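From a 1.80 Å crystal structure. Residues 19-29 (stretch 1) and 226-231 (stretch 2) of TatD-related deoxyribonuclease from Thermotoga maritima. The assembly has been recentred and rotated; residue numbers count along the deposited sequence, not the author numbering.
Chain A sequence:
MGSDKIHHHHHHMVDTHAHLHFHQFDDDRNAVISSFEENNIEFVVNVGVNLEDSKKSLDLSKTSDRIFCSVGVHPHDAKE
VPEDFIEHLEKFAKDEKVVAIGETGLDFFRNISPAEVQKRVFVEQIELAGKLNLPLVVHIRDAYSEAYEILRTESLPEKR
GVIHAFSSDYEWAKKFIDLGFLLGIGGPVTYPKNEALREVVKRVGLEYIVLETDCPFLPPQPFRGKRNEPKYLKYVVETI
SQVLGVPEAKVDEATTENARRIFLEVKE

Stretch 1, residues 19-29: HLHFHQFDDDR
Stretch 2 (226-231) KRNEPK

Two irregular segments of one chain, at least 199 residues apart in sequence wherever they touch, bury 287 Å² between them, and Arg227 alone accounts for 104 Å² of it. The first begins with a type I turn from His19 to Phe22, closed by Phe22 N to His19 O at 3.1 Å, passes through a 3-10 segment at 23-25, and reaches Asp28 (phi/psi -143/22) at the N-cap position before a helix. The second is extended from Arg227 (-66/138) to Glu229 (-155/161), then enters a 3-10 segment at Pro230. Register is set by CA-CA distances of 7.5 Å for Gln24-Arg227 and 8.2 Å for Leu20-Glu229, so Leu20-Gln24 runs locally antiparallel to Arg227-Glu229.

Arg227 points toward stretch 1 with chi1 to chi3 t, t, p and chi4 -178°. Arg227 NH1 donates to Gln24 O (3.0 Å, 158°) and to Asp28 OD1 (2.8 Å, 157°), while Arg227 NH2 donates to Asp28 OD2 (3.0 Å, 161°). With Asp28 at chi1 p and chi2 -13°, the paired contacts with its carboxylate make a two-pronged salt bridge; Gln24 O and Asp28 OD1 lie near the guanidinium plane, as its N-H directions require. Within stretch 2, Arg227 NH2 also bridges to Glu229 OE2 at 3.2 Å, with Glu229 chi1 p and chi2 t.

Phe25 (chi1 m, chi2 -74°), covered by 57 Å², packs its ring face against the same arginine. Arg227 CD lies 4.1 Å from the Phe25 ring centroid, 22° off the normal, a CH-pi contact, and Phe25 CE1 sits over a guanidinium face, 3.5 Å from Arg227 NE. At the ring edge, Phe25 CZ approaches Asn228 O to 3.3 Å; this buried carbonyl has no hydrogen-bond partner.

Pro230, C-gamma exo, adds an apolar contact: its CD is 4.2 Å from CD2 of Leu20 (chi m, t).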

# COMPACT_ATOMS: atom_id res chain seq x y z
N HIS A 19 -1.21 -1.95 8.83
CA HIS A 19 -0.54 -1.21 9.92
C HIS A 19 -0.89 -2.03 11.17
O HIS A 19 -1.54 -1.52 12.13
CB HIS A 19 -1.14 0.20 10.09
CG HIS A 19 -1.13 1.03 8.84
ND1 HIS A 19 0.03 1.57 8.33
CD2 HIS A 19 -2.14 1.45 8.04
CE1 HIS A 19 -0.27 2.30 7.27
NE2 HIS A 19 -1.57 2.25 7.07
N LEU A 20 -0.43 -3.27 11.19
CA LEU A 20 -0.71 -4.17 12.31
C LEU A 20 -0.07 -3.78 13.62
O LEU A 20 -0.49 -4.24 14.69
CB LEU A 20 -0.30 -5.60 11.91
CG LEU A 20 -1.17 -6.20 10.80
CD1 LEU A 20 -0.48 -7.43 10.15
CD2 LEU A 20 -2.52 -6.60 11.39
N HIS A 21 0.92 -2.90 13.53
CA HIS A 21 1.62 -2.43 14.72
C HIS A 21 0.92 -1.25 15.39
O HIS A 21 1.38 -0.78 16.43
CB HIS A 21 3.06 -2.06 14.37
CG HIS A 21 3.18 -1.03 13.30
ND1 HIS A 21 2.70 -1.23 12.02
CD2 HIS A 21 3.63 0.25 13.35
CE1 HIS A 21 2.84 -0.11 11.33
NE2 HIS A 21 3.39 0.81 12.11
N PHE A 22 -0.18 -0.75 14.80
CA PHE A 22 -0.89 0.37 15.40
C PHE A 22 -1.54 -0.11 16.68
O PHE A 22 -1.80 -1.32 16.86
CB PHE A 22 -1.94 0.92 14.44
CG PHE A 22 -1.38 1.81 13.35
CD1 PHE A 22 -0.00 1.91 13.13
CD2 PHE A 22 -2.24 2.58 12.56
CE1 PHE A 22 0.52 2.78 12.15
CE2 PHE A 22 -1.72 3.46 11.58
CZ PHE A 22 -0.35 3.55 11.38
N HIS A 23 -1.80 0.83 17.60
CA HIS A 23 -2.41 0.47 18.87
C HIS A 23 -3.78 -0.22 18.82
O HIS A 23 -4.17 -0.88 19.79
CB HIS A 23 -2.44 1.71 19.79
CG HIS A 23 -3.59 2.63 19.53
ND1 HIS A 23 -4.87 2.39 20.00
CD2 HIS A 23 -3.65 3.82 18.88
CE1 HIS A 23 -5.66 3.39 19.65
NE2 HIS A 23 -4.95 4.27 18.97
N GLN A 24 -4.51 -0.06 17.72
CA GLN A 24 -5.82 -0.70 17.62
C GLN A 24 -5.70 -2.24 17.60
O GLN A 24 -6.67 -2.94 17.76
CB GLN A 24 -6.57 -0.22 16.36
CG GLN A 24 -7.10 1.21 16.47
CD GLN A 24 -6.06 2.23 16.11
OE1 GLN A 24 -4.93 1.90 15.77
NE2 GLN A 24 -6.44 3.50 16.19
N PHE A 25 -4.49 -2.75 17.44
CA PHE A 25 -4.28 -4.19 17.42
C PHE A 25 -3.53 -4.66 18.67
O PHE A 25 -3.09 -5.80 18.73
CB PHE A 25 -3.42 -4.58 16.21
CG PHE A 25 -4.16 -4.55 14.92
CD1 PHE A 25 -5.09 -5.54 14.62
CD2 PHE A 25 -4.00 -3.48 14.05
CE1 PHE A 25 -5.87 -5.46 13.43
CE2 PHE A 25 -4.76 -3.37 12.88
CZ PHE A 25 -5.71 -4.37 12.56
N ASP A 26 -3.37 -3.77 19.65
CA ASP A 26 -2.65 -4.14 20.87
C ASP A 26 -3.18 -5.34 21.63
O ASP A 26 -2.40 -6.10 22.19
CB ASP A 26 -2.59 -2.97 21.87
CG ASP A 26 -1.59 -1.90 21.47
OD1 ASP A 26 -0.83 -2.10 20.50
OD2 ASP A 26 -1.57 -0.85 22.16
N ASP A 27 -4.48 -5.54 21.65
CA ASP A 27 -5.00 -6.67 22.41
C ASP A 27 -5.05 -8.02 21.72
O ASP A 27 -5.11 -9.05 22.42
CB ASP A 27 -6.42 -6.37 22.92
CG ASP A 27 -6.51 -5.05 23.67
OD1 ASP A 27 -5.68 -4.79 24.57
OD2 ASP A 27 -7.43 -4.26 23.37
N ASP A 28 -4.99 -8.05 20.39
CA ASP A 28 -5.07 -9.32 19.66
C ASP A 28 -4.22 -9.52 18.40
O ASP A 28 -4.52 -10.38 17.56
CB ASP A 28 -6.53 -9.59 19.29
CG ASP A 28 -7.07 -8.61 18.25
OD1 ASP A 28 -6.42 -7.58 17.97
OD2 ASP A 28 -8.18 -8.88 17.70
N ARG A 29 -3.16 -8.75 18.30
CA ARG A 29 -2.24 -8.80 17.17
C ARG A 29 -1.73 -10.24 16.94
O ARG A 29 -1.66 -10.71 15.80
CB ARG A 29 -1.08 -7.85 17.51
CG ARG A 29 0.00 -7.72 16.52
CD ARG A 29 0.99 -6.67 17.03
NE ARG A 29 0.38 -5.35 17.03
CZ ARG A 29 0.21 -4.62 18.12
NH1 ARG A 29 0.59 -5.09 19.32
NH2 ARG A 29 -0.35 -3.42 18.04
N LYS A 226 -16.22 -0.62 12.26
CA LYS A 226 -15.41 -1.62 12.98
C LYS A 226 -13.97 -1.50 12.56
O LYS A 226 -13.67 -0.94 11.51
CB LYS A 226 -15.89 -3.04 12.68
CG LYS A 226 -17.33 -3.34 13.11
CD LYS A 226 -17.44 -3.43 14.65
CE LYS A 226 -18.91 -3.42 15.12
NZ LYS A 226 -19.78 -4.35 14.36
N ARG A 227 -13.07 -2.02 13.39
CA ARG A 227 -11.64 -1.98 13.08
C ARG A 227 -11.47 -2.87 11.86
O ARG A 227 -12.05 -3.94 11.81
CB ARG A 227 -10.83 -2.60 14.22
CG ARG A 227 -9.34 -2.65 13.96
CD ARG A 227 -8.68 -3.47 15.04
NE ARG A 227 -8.99 -4.89 14.85
CZ ARG A 227 -8.58 -5.85 15.66
NH1 ARG A 227 -7.85 -5.52 16.72
NH2 ARG A 227 -8.88 -7.13 15.40
N ASN A 228 -10.68 -2.45 10.89
CA ASN A 228 -10.48 -3.28 9.69
C ASN A 228 -9.29 -4.20 9.97
O ASN A 228 -8.47 -3.90 10.83
CB ASN A 228 -10.16 -2.35 8.52
CG ASN A 228 -10.25 -3.03 7.16
OD1 ASN A 228 -10.73 -4.15 7.05
ND2 ASN A 228 -9.80 -2.34 6.12
N GLU A 229 -9.24 -5.35 9.30
CA GLU A 229 -8.14 -6.30 9.47
C GLU A 229 -8.04 -7.12 8.19
O GLU A 229 -9.01 -7.19 7.41
CB GLU A 229 -8.34 -7.18 10.70
CG GLU A 229 -9.57 -8.02 10.69
CD GLU A 229 -9.65 -8.86 11.94
OE1 GLU A 229 -8.98 -9.92 11.95
OE2 GLU A 229 -10.34 -8.44 12.90
N PRO A 230 -6.88 -7.79 7.96
CA PRO A 230 -6.63 -8.60 6.77
C PRO A 230 -7.67 -9.60 6.33
O PRO A 230 -7.95 -9.68 5.14
CB PRO A 230 -5.29 -9.26 7.06
CG PRO A 230 -4.58 -8.17 7.84
CD PRO A 230 -5.68 -7.78 8.82
N LYS A 231 -8.26 -10.35 7.26
CA LYS A 231 -9.25 -11.33 6.82
C LYS A 231 -10.49 -10.73 6.16
O LYS A 231 -11.25 -11.44 5.51
CB LYS A 231 -9.68 -12.21 7.99
CG LYS A 231 -10.55 -11.51 8.99
CD LYS A 231 -10.92 -12.44 10.13
CE LYS A 231 -11.78 -11.72 11.14
NZ LYS A 231 -12.06 -12.58 12.33